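Local structure of tyrocidine synthase 3 (Brevibacillus parabrevis, 4MRT) at residues N12-K17 with A75-V80; A19-R24 with A51-R56; R24-S29 with D35-I40. The protein probably carries amino acid and peptide intermediates of tyrocidine assembly as thioesters on a phosphopantetheine arm, through the peptidyl carrier domain present here. The protein carries 1 engineered substitution. One frame throughout, in Å; residues are numbered along the deposited sequence.

Contact 1: N12-K17 with A75-V80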
loop_
_atom_site.group_PDB
_atom_site.type_symbol
_atom_site.label_atom_id
_atom_site.label_comp_id
_atom_site.label_asym_id
_atom_site.label_seq_id
_atom_site.Cartn_x
_atom_site.Cartn_y
_atom_site.Cartn_z
ATOM N N ASN A 12 19.678 -12.313 20.453
ATOM C CA ASN A 12 18.937 -12.592 21.693
ATOM C C ASN A 12 17.575 -13.196 21.385
ATOM O O ASN A 12 17.180 -13.285 20.217
ATOM C CB ASN A 12 18.813 -11.339 22.586
ATOM C CG ASN A 12 17.898 -10.267 22.002
ATOM O OD1 ASN A 12 16.712 -10.504 21.731
ATOM N ND2 ASN A 12 18.433 -9.064 21.858
ATOM N N ALA A 13 16.864 -13.612 22.431
ATOM C CA ALA A 13 15.619 -14.368 22.271
ATOM C C ALA A 13 14.499 -13.561 21.599
ATOM O O ALA A 13 13.678 -14.120 20.871
ATOM C CB ALA A 13 15.146 -14.896 23.618
ATOM N N VAL A 14 14.457 -12.256 21.861
ATOM C CA VAL A 14 13.392 -11.415 21.322
ATOM C C VAL A 14 13.625 -11.150 19.840
ATOM O O VAL A 14 12.686 -11.181 19.057
ATOM C CB VAL A 14 13.241 -10.103 22.115
ATOM C CG1 VAL A 14 12.111 -9.262 21.541
ATOM C CG2 VAL A 14 12.964 -10.409 23.581
ATOM N N GLU A 15 14.875 -10.926 19.449
ATOM C CA GLU A 15 15.210 -10.785 18.046
ATOM C C GLU A 15 14.900 -12.075 17.285
ATOM O O GLU A 15 14.303 -12.023 16.205
ATOM C CB GLU A 15 16.668 -10.389 17.873
ATOM C CG GLU A 15 16.945 -8.982 18.383
ATOM C CD GLU A 15 18.406 -8.629 18.414
ATOM O OE1 GLU A 15 19.249 -9.551 18.320
ATOM O OE2 GLU A 15 18.703 -7.422 18.542
ATOM N N SER A 16 15.264 -13.230 17.857
ATOM C CA SER A 16 15.088 -14.490 17.140
ATOM C C SER A 16 13.609 -14.796 16.954
ATOM O O SER A 16 13.215 -15.220 15.880
ATOM C CB SER A 16 15.832 -15.660 17.816
ATOM O OG SER A 16 15.948 -15.444 19.207
ATOM N N LYS A 17 12.806 -14.534 17.979
ATOM C CA LYS A 17 11.378 -14.763 17.931
ATOM C C LYS A 17 10.694 -13.850 16.902
ATOM O O LYS A 17 9.908 -14.307 16.076
ATOM C CB LYS A 17 10.777 -14.546 19.326
ATOM C CG LYS A 17 9.296 -14.825 19.441
ATOM C CD LYS A 17 8.969 -16.188 18.846
ATOM C CE LYS A 17 7.849 -16.902 19.588
ATOM N NZ LYS A 17 8.162 -18.354 19.739
ATOM N N ALA A 75 15.395 -2.808 15.969
ATOM C CA ALA A 75 14.607 -1.704 16.512
ATOM C C ALA A 75 13.350 -2.211 17.189
ATOM O O ALA A 75 13.035 -1.797 18.312
ATOM C CB ALA A 75 14.265 -0.696 15.436
ATOM N N LEU A 76 12.640 -3.121 16.517
ATOM C CA LEU A 76 11.391 -3.645 17.047
ATOM C C LEU A 76 11.550 -4.434 18.330
ATOM O O LEU A 76 10.700 -4.348 19.207
ATOM C CB LEU A 76 10.670 -4.516 16.028
ATOM C CG LEU A 76 9.315 -3.962 15.605
ATOM C CD1 LEU A 76 9.527 -2.737 14.725
ATOM C CD2 LEU A 76 8.509 -5.038 14.886
ATOM N N ALA A 77 12.590 -5.271 18.378
ATOM C CA ALA A 77 12.975 -5.991 19.593
ATOM C C ALA A 77 13.194 -5.006 20.748
ATOM O O ALA A 77 12.668 -5.210 21.845
ATOM C CB ALA A 77 14.236 -6.813 19.354
ATOM N N GLN A 78 13.950 -3.938 20.482
ATOM C CA GLN A 78 14.214 -2.891 21.477
ATOM C C GLN A 78 12.914 -2.381 22.055
ATOM O O GLN A 78 12.703 -2.463 23.250
ATOM C CB GLN A 78 14.997 -1.729 20.862
ATOM N N TYR A 79 12.037 -1.891 21.169
ATOM C CA TYR A 79 10.704 -1.392 21.525
ATOM C C TYR A 79 9.889 -2.415 22.322
ATOM O O TYR A 79 9.299 -2.087 23.334
ATOM C CB TYR A 79 9.937 -1.010 20.246
ATOM C CG TYR A 79 8.621 -0.305 20.487
ATOM C CD1 TYR A 79 7.428 -1.023 20.636
ATOM C CD2 TYR A 79 8.564 1.093 20.559
ATOM C CE1 TYR A 79 6.212 -0.367 20.860
ATOM C CE2 TYR A 79 7.363 1.756 20.775
ATOM C CZ TYR A 79 6.192 1.030 20.925
ATOM O OH TYR A 79 5.005 1.704 21.151
ATOM N N VAL A 80 9.850 -3.652 21.842
ATOM C CA VAL A 80 9.092 -4.714 22.501
ATOM C C VAL A 80 9.665 -5.054 23.880
ATOM O O VAL A 80 8.912 -5.176 24.853
ATOM C CB VAL A 80 9.040 -5.989 21.628
ATOM C CG1 VAL A 80 8.576 -7.192 22.428
ATOM C CG2 VAL A 80 8.120 -5.761 20.433
#
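Glu15 meets Ala77 with its aliphatic stem, not with its flat carboxylate. Glu15 CG lies 3.6 Å from Ala77 CB, while the carboxylate oxygen Glu15 OE1 is hydrogen-bonded to Thr11 OG1. The other flat group is the amide of Asn12, the N-cap of helix 13-26. Glu15 N reaches Asn12 OD1 at 3.0 Å on a nearly straight N-H (167°). The donor stands above the amide plane, 36° out of it. Val14 N adds a weak bond to the same oxygen.

The packing itself is apolar. Val14 has CG1 anti to its backbone N (chi1 -179°). This carries Val14 CG1 to 3.9 Å from both Ala77 CA and Ala77 CB. Val14 CG1 also lies 4.2 Å from Val80 CG1. Ala77 is thus met by Val14 and Glu15, and its small side chain goes with a near approach of the backbones: Glu15 CA and Ala77 CA are 5.5 Å apart. Tyr58 of helix 44-58 touches both valines.

The first turn of helix 13-26 therefore packs on helix 73-81 by van der Waals contact alone. Asn12 OD1 caps its own helix, and Glu15 OE1 bonds to Thr11 just before it; neither bond crosses to helix 73-81.

Contact 2: A19-R24 with A51-R56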
loop_
_atom_site.group_PDB
_atom_site.type_symbol
_atom_site.label_atom_id
_atom_site.label_comp_id
_atom_site.label_asym_id
_atom_site.label_seq_id
_atom_site.Cartn_x
_atom_site.Cartn_y
_atom_site.Cartn_z
ATOM N N ALA A 19 12.164 -12.571 14.412
ATOM C CA ALA A 19 12.614 -13.096 13.124
ATOM C C ALA A 19 11.720 -14.239 12.710
ATOM O O ALA A 19 11.376 -14.347 11.536
ATOM C CB ALA A 19 14.065 -13.540 13.175
ATOM N N GLU A 20 11.311 -15.068 13.673
ATOM C CA GLU A 20 10.485 -16.241 13.367
ATOM C C GLU A 20 9.097 -15.768 12.968
ATOM O O GLU A 20 8.486 -16.282 12.029
ATOM C CB GLU A 20 10.384 -17.230 14.545
ATOM C CG GLU A 20 11.686 -17.754 15.176
ATOM C CD GLU A 20 12.901 -17.866 14.248
ATOM O OE1 GLU A 20 12.757 -18.348 13.100
ATOM O OE2 GLU A 20 14.030 -17.508 14.689
ATOM N N ILE A 21 8.600 -14.779 13.689
ATOM C CA ILE A 21 7.340 -14.157 13.332
ATOM C C ILE A 21 7.380 -13.562 11.903
ATOM O O ILE A 21 6.478 -13.796 11.096
ATOM C CB ILE A 21 6.956 -13.074 14.354
ATOM C CG1 ILE A 21 6.568 -13.738 15.676
ATOM C CG2 ILE A 21 5.810 -12.234 13.821
ATOM C CD1 ILE A 21 6.449 -12.803 16.865
ATOM N N TRP A 22 8.429 -12.814 11.600
ATOM C CA TRP A 22 8.563 -12.161 10.294
ATOM C C TRP A 22 8.686 -13.197 9.169
ATOM O O TRP A 22 8.082 -13.052 8.103
ATOM C CB TRP A 22 9.804 -11.274 10.262
ATOM C CG TRP A 22 9.659 -9.924 10.868
ATOM C CD1 TRP A 22 8.854 -9.559 11.907
ATOM C CD2 TRP A 22 10.390 -8.748 10.490
ATOM N NE1 TRP A 22 9.018 -8.217 12.179
ATOM C CE2 TRP A 22 9.954 -7.698 11.325
ATOM C CE3 TRP A 22 11.366 -8.480 9.516
ATOM C CZ2 TRP A 22 10.468 -6.393 11.220
ATOM C CZ3 TRP A 22 11.875 -7.186 9.423
ATOM C CH2 TRP A 22 11.421 -6.170 10.262
ATOM N N GLU A 23 9.486 -14.233 9.414
ATOM C CA GLU A 23 9.700 -15.317 8.445
ATOM C C GLU A 23 8.398 -16.020 8.095
ATOM O O GLU A 23 8.128 -16.325 6.939
ATOM C CB GLU A 23 10.724 -16.326 8.996
ATOM C CG GLU A 23 12.139 -15.775 8.981
ATOM C CD GLU A 23 13.147 -16.638 9.724
ATOM O OE1 GLU A 23 14.343 -16.276 9.703
ATOM O OE2 GLU A 23 12.743 -17.662 10.322
ATOM N N ARG A 24 7.595 -16.266 9.113
ATOM C CA ARG A 24 6.308 -16.915 8.959
ATOM C C ARG A 24 5.291 -16.015 8.241
ATOM O O ARG A 24 4.505 -16.496 7.431
ATOM C CB ARG A 24 5.823 -17.320 10.359
ATOM C CG ARG A 24 4.338 -17.275 10.665
ATOM C CD ARG A 24 4.178 -17.017 12.156
ATOM N NE ARG A 24 4.997 -17.946 12.948
ATOM C CZ ARG A 24 5.481 -17.706 14.170
ATOM N NH1 ARG A 24 5.254 -16.554 14.786
ATOM N NH2 ARG A 24 6.208 -18.630 14.789
ATOM N N ALA A 51 2.102 -7.012 13.814
ATOM C CA ALA A 51 1.659 -6.360 15.046
ATOM C C ALA A 51 0.690 -7.224 15.873
ATOM O O ALA A 51 0.762 -7.257 17.109
ATOM C CB ALA A 51 1.024 -5.012 14.720
ATOM N N ALA A 52 -0.212 -7.932 15.202
ATOM C CA ALA A 52 -1.089 -8.884 15.899
ATOM C C ALA A 52 -0.295 -9.991 16.648
ATOM O O ALA A 52 -0.612 -10.333 17.795
ATOM C CB ALA A 52 -2.078 -9.504 14.931
ATOM N N GLN A 53 0.735 -10.528 16.009
ATOM C CA GLN A 53 1.502 -11.622 16.604
ATOM C C GLN A 53 2.453 -11.139 17.701
ATOM O O GLN A 53 2.793 -11.914 18.596
ATOM C CB GLN A 53 2.273 -12.399 15.541
ATOM C CG GLN A 53 1.425 -12.658 14.320
ATOM C CD GLN A 53 1.736 -13.934 13.595
ATOM O OE1 GLN A 53 0.944 -14.386 12.768
ATOM N NE2 GLN A 53 2.882 -14.522 13.884
ATOM N N VAL A 54 2.884 -9.879 17.635
ATOM C CA VAL A 54 3.670 -9.294 18.728
ATOM C C VAL A 54 2.794 -9.129 19.973
ATOM O O VAL A 54 3.250 -9.373 21.078
ATOM C CB VAL A 54 4.309 -7.946 18.330
ATOM C CG1 VAL A 54 4.745 -7.133 19.550
ATOM C CG2 VAL A 54 5.488 -8.175 17.407
ATOM N N HIS A 55 1.539 -8.725 19.793
ATOM C CA HIS A 55 0.621 -8.619 20.921
ATOM C C HIS A 55 0.297 -9.983 21.519
ATOM O O HIS A 55 0.208 -10.113 22.728
ATOM C CB HIS A 55 -0.684 -7.930 20.533
ATOM C CG HIS A 55 -1.531 -7.559 21.713
ATOM N ND1 HIS A 55 -2.552 -8.359 22.179
ATOM C CD2 HIS A 55 -1.491 -6.485 22.536
ATOM C CE1 HIS A 55 -3.113 -7.784 23.227
ATOM N NE2 HIS A 55 -2.488 -6.645 23.465
ATOM N N ARG A 56 0.111 -10.983 20.668
ATOM C CA ARG A 56 -0.145 -12.349 21.114
ATOM C C ARG A 56 1.052 -12.954 21.858
ATOM O O ARG A 56 0.883 -13.705 22.820
ATOM C CB ARG A 56 -0.519 -13.225 19.917
ATOM C CG ARG A 56 -0.483 -14.724 20.190
ATOM C CD ARG A 56 -1.159 -15.537 19.091
ATOM N NE ARG A 56 -1.037 -14.901 17.775
ATOM C CZ ARG A 56 -2.056 -14.573 16.976
ATOM N NH1 ARG A 56 -3.318 -14.841 17.313
ATOM N NH2 ARG A 56 -1.805 -13.985 15.808
#
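This is a helix-to-helix contact between the C-terminal half of helix 13-26 and the later part of helix 44-58. It is buried at Ile21 and open to solvent at Arg24. Gln53 is the residue that both of them touch.

Ile21 and Gln53 point toward each other's helix. The two side chains run in opposite directions alongside one another. Ile21 has CG2 anti to its backbone N. Ile21 CG2 lies 3.9 Å from Gln53 CB. The other branch ends near the backbone of Gln53, Ile21 CD1 lying 4.1 Å from Gln53 O. The nearest CA atoms, Ile21 CA and Gln53 CA, are 7.2 Å apart, and the side chains make the contact.

Arg24 joins from the solvent-exposed side. Its chain bends at chi3 (-50°) and crosses that of Gln53 obliquely. An edge of the guanidinium comes near the Gln53 amide, and the two planes are 30° apart. One face of the Arg24 guanidinium is covered by Glu20 O, 3.9 Å above the plane over its centre. On the far helix, Gln53 CG sits in plane at the edge of the Arg56 guanidinium.

Outside the two segments, Arg56 forms a salt bridge with an acidic side chain of another protein chain. Ala51, Ala52 and His55 also pack on that chain. On the inner side, Val54 touches Val80 of helix 73-81. Helix 44-58 thus has one side turned to its partner protein and another to the domain interior. Such packing of long helices is that of the small helical bundle of phosphopantetheine-binding carrier domains.

Contact 3: R24-S29 with D35-I40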
loop_
_atom_site.group_PDB
_atom_site.type_symbol
_atom_site.label_atom_id
_atom_site.label_comp_id
_atom_site.label_asym_id
_atom_site.label_seq_id
_atom_site.Cartn_x
_atom_site.Cartn_y
_atom_site.Cartn_z
ATOM N N ARG A 24 7.595 -16.266 9.113
ATOM C CA ARG A 24 6.308 -16.915 8.959
ATOM C C ARG A 24 5.291 -16.015 8.241
ATOM O O ARG A 24 4.505 -16.496 7.431
ATOM C CB ARG A 24 5.823 -17.320 10.359
ATOM C CG ARG A 24 4.338 -17.275 10.665
ATOM C CD ARG A 24 4.178 -17.017 12.156
ATOM N NE ARG A 24 4.997 -17.946 12.948
ATOM C CZ ARG A 24 5.481 -17.706 14.170
ATOM N NH1 ARG A 24 5.254 -16.554 14.786
ATOM N NH2 ARG A 24 6.208 -18.630 14.789
ATOM N N VAL A 25 5.311 -14.716 8.551
ATOM C CA VAL A 25 4.409 -13.745 7.922
ATOM C C VAL A 25 4.824 -13.543 6.463
ATOM O O VAL A 25 3.992 -13.581 5.568
ATOM C CB VAL A 25 4.346 -12.422 8.738
ATOM C CG1 VAL A 25 3.652 -11.296 7.964
ATOM C CG2 VAL A 25 3.598 -12.639 10.034
ATOM N N LEU A 26 6.115 -13.393 6.215
ATOM C CA LEU A 26 6.617 -13.093 4.890
ATOM C C LEU A 26 6.914 -14.304 3.991
ATOM O O LEU A 26 7.106 -14.141 2.785
ATOM C CB LEU A 26 7.881 -12.260 5.014
ATOM C CG LEU A 26 7.754 -10.941 5.767
ATOM C CD1 LEU A 26 9.117 -10.363 6.060
ATOM C CD2 LEU A 26 6.903 -9.972 4.969
ATOM N N GLY A 27 6.980 -15.506 4.554
ATOM C CA GLY A 27 7.363 -16.705 3.763
ATOM C C GLY A 27 8.782 -16.630 3.240
ATOM O O GLY A 27 9.060 -17.002 2.092
ATOM N N VAL A 28 9.690 -16.101 4.059
ATOM C CA VAL A 28 11.088 -15.993 3.661
ATOM C C VAL A 28 11.915 -16.446 4.843
ATOM O O VAL A 28 11.515 -16.278 5.994
ATOM C CB VAL A 28 11.514 -14.568 3.161
ATOM C CG1 VAL A 28 10.324 -13.764 2.644
ATOM C CG2 VAL A 28 12.264 -13.776 4.219
ATOM N N SER A 29 13.065 -17.033 4.553
ATOM C CA SER A 29 13.871 -17.680 5.584
ATOM C C SER A 29 15.156 -16.890 5.829
ATOM O O SER A 29 15.706 -16.266 4.909
ATOM C CB SER A 29 14.182 -19.117 5.153
ATOM O OG SER A 29 15.030 -19.742 6.100
ATOM N N ASP A 35 17.528 -6.086 8.455
ATOM C CA ASP A 35 16.817 -6.165 7.176
ATOM C C ASP A 35 15.601 -5.243 7.276
ATOM O O ASP A 35 14.847 -5.280 8.244
ATOM C CB ASP A 35 16.319 -7.578 6.854
ATOM C CG ASP A 35 17.446 -8.567 6.519
ATOM O OD1 ASP A 35 18.614 -8.164 6.378
ATOM O OD2 ASP A 35 17.136 -9.782 6.391
ATOM N N ASN A 36 15.418 -4.415 6.284
ATOM C CA ASN A 36 14.224 -3.576 6.240
ATOM C C ASN A 36 12.982 -4.381 5.842
ATOM O O ASN A 36 12.931 -4.933 4.755
ATOM C CB ASN A 36 14.430 -2.417 5.285
ATOM C CG ASN A 36 13.241 -1.480 5.267
ATOM O OD1 ASN A 36 12.113 -1.920 5.197
ATOM N ND2 ASN A 36 13.496 -0.190 5.372
ATOM N N PHE A 37 11.981 -4.419 6.717
ATOM C CA PHE A 37 10.735 -5.187 6.513
ATOM C C PHE A 37 10.124 -4.988 5.128
ATOM O O PHE A 37 9.679 -5.948 4.498
ATOM C CB PHE A 37 9.701 -4.809 7.593
ATOM C CG PHE A 37 8.436 -5.625 7.570
ATOM C CD1 PHE A 37 8.448 -6.976 7.930
ATOM C CD2 PHE A 37 7.217 -5.043 7.208
ATOM C CE1 PHE A 37 7.284 -7.724 7.927
ATOM C CE2 PHE A 37 6.046 -5.790 7.222
ATOM C CZ PHE A 37 6.078 -7.129 7.568
ATOM N N PHE A 38 10.141 -3.742 4.654
ATOM C CA PHE A 38 9.495 -3.377 3.412
ATOM C C PHE A 38 10.348 -3.623 2.185
ATOM O O PHE A 38 9.839 -3.498 1.085
ATOM C CB PHE A 38 9.025 -1.918 3.497
ATOM C CG PHE A 38 8.040 -1.715 4.607
ATOM C CD1 PHE A 38 6.750 -2.166 4.466
ATOM C CD2 PHE A 38 8.441 -1.188 5.835
ATOM C CE1 PHE A 38 5.851 -2.055 5.500
ATOM C CE2 PHE A 38 7.549 -1.063 6.869
ATOM C CZ PHE A 38 6.254 -1.491 6.705
ATOM N N GLN A 39 11.620 -3.969 2.363
ATOM C CA GLN A 39 12.494 -4.304 1.232
ATOM C C GLN A 39 12.574 -5.820 1.001
ATOM O O GLN A 39 13.060 -6.260 -0.023
ATOM C CB GLN A 39 13.908 -3.755 1.453
ATOM C CG GLN A 39 14.056 -2.286 1.118
ATOM C CD GLN A 39 15.356 -1.694 1.620
ATOM O OE1 GLN A 39 16.211 -2.388 2.196
ATOM N NE2 GLN A 39 15.512 -0.395 1.410
ATOM N N ILE A 40 12.091 -6.594 1.960
ATOM C CA ILE A 40 12.170 -8.047 1.908
ATOM C C ILE A 40 10.793 -8.716 1.774
ATOM O O ILE A 40 10.636 -9.912 2.063
ATOM C CB ILE A 40 12.943 -8.595 3.128
ATOM C CG1 ILE A 40 12.208 -8.302 4.413
ATOM C CG2 ILE A 40 14.346 -7.993 3.163
ATOM C CD1 ILE A 40 12.756 -9.052 5.591
#
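Phe37 and Leu26 are brought together by their first torsions. Phe37 holds CG anti to the backbone N (chi1 -174°), which swings the ring toward Leu26. Leu26 has CG beside its own backbone N (chi1 -58°) and sends both methyls to that ring. The contact joins the end of helix 13-26 to the loop that leads to helix 44-58 in the carrier-domain fold. An Asx turn shapes the loop: Asn36 OD1 accepts from Phe38 N at 2.7 Å, in the carbonyl plane.

Leu26 CD1 and CD2 come from the same side of the ring, each 3.7 Å from Phe37 CE1. Ile40 enters from another direction, at about a right angle to Leu26. Leu26 CD1 lies 3.9 Å from Ile40 CD1, so this one methyl packs on both loop residues.

The phenylalanines also pack on each other. Phe37 CD2 lies 3.6 Å above the ring plane of Phe38, offset toward its rim. Phe38 stacks in turn on Phe68, which lines the coenzyme A pocket. Trp22 of helix 13-26 meets the Phe37 ring edge-to-face.

Gly27, the first residue after helix 13-26, has positive phi, and the chain then turns to place Val28 against the loop. Ile40 O has a weak hydrogen bond to a polar side chain of another protein chain, and Val28 CG1 lies 3.9 Å from Ile40 O.

All three contacts use helix 13-26, taken from its first turn to its end. Contact 1 joins it to helix 73-81, contact 2 to helix 44-58, and contact 3 to the loop between helices 13-26 and 44-58. Contacts 1 and 3 are buried and apolar; they lie on opposite sides of the chain's centre. Contact 2 is mixed, with a buried isoleucine and an exposed arginine. It touches both others: Leu76 CD2 lies 4.2 Å from Trp22 NE1, and Glu23 O and Val28 N, 3.3 Å apart, form a probable hydrogen bond. Contacts 2 and 3 share Arg24. Both also border another protein chain, which does not touch the segments of contact 1.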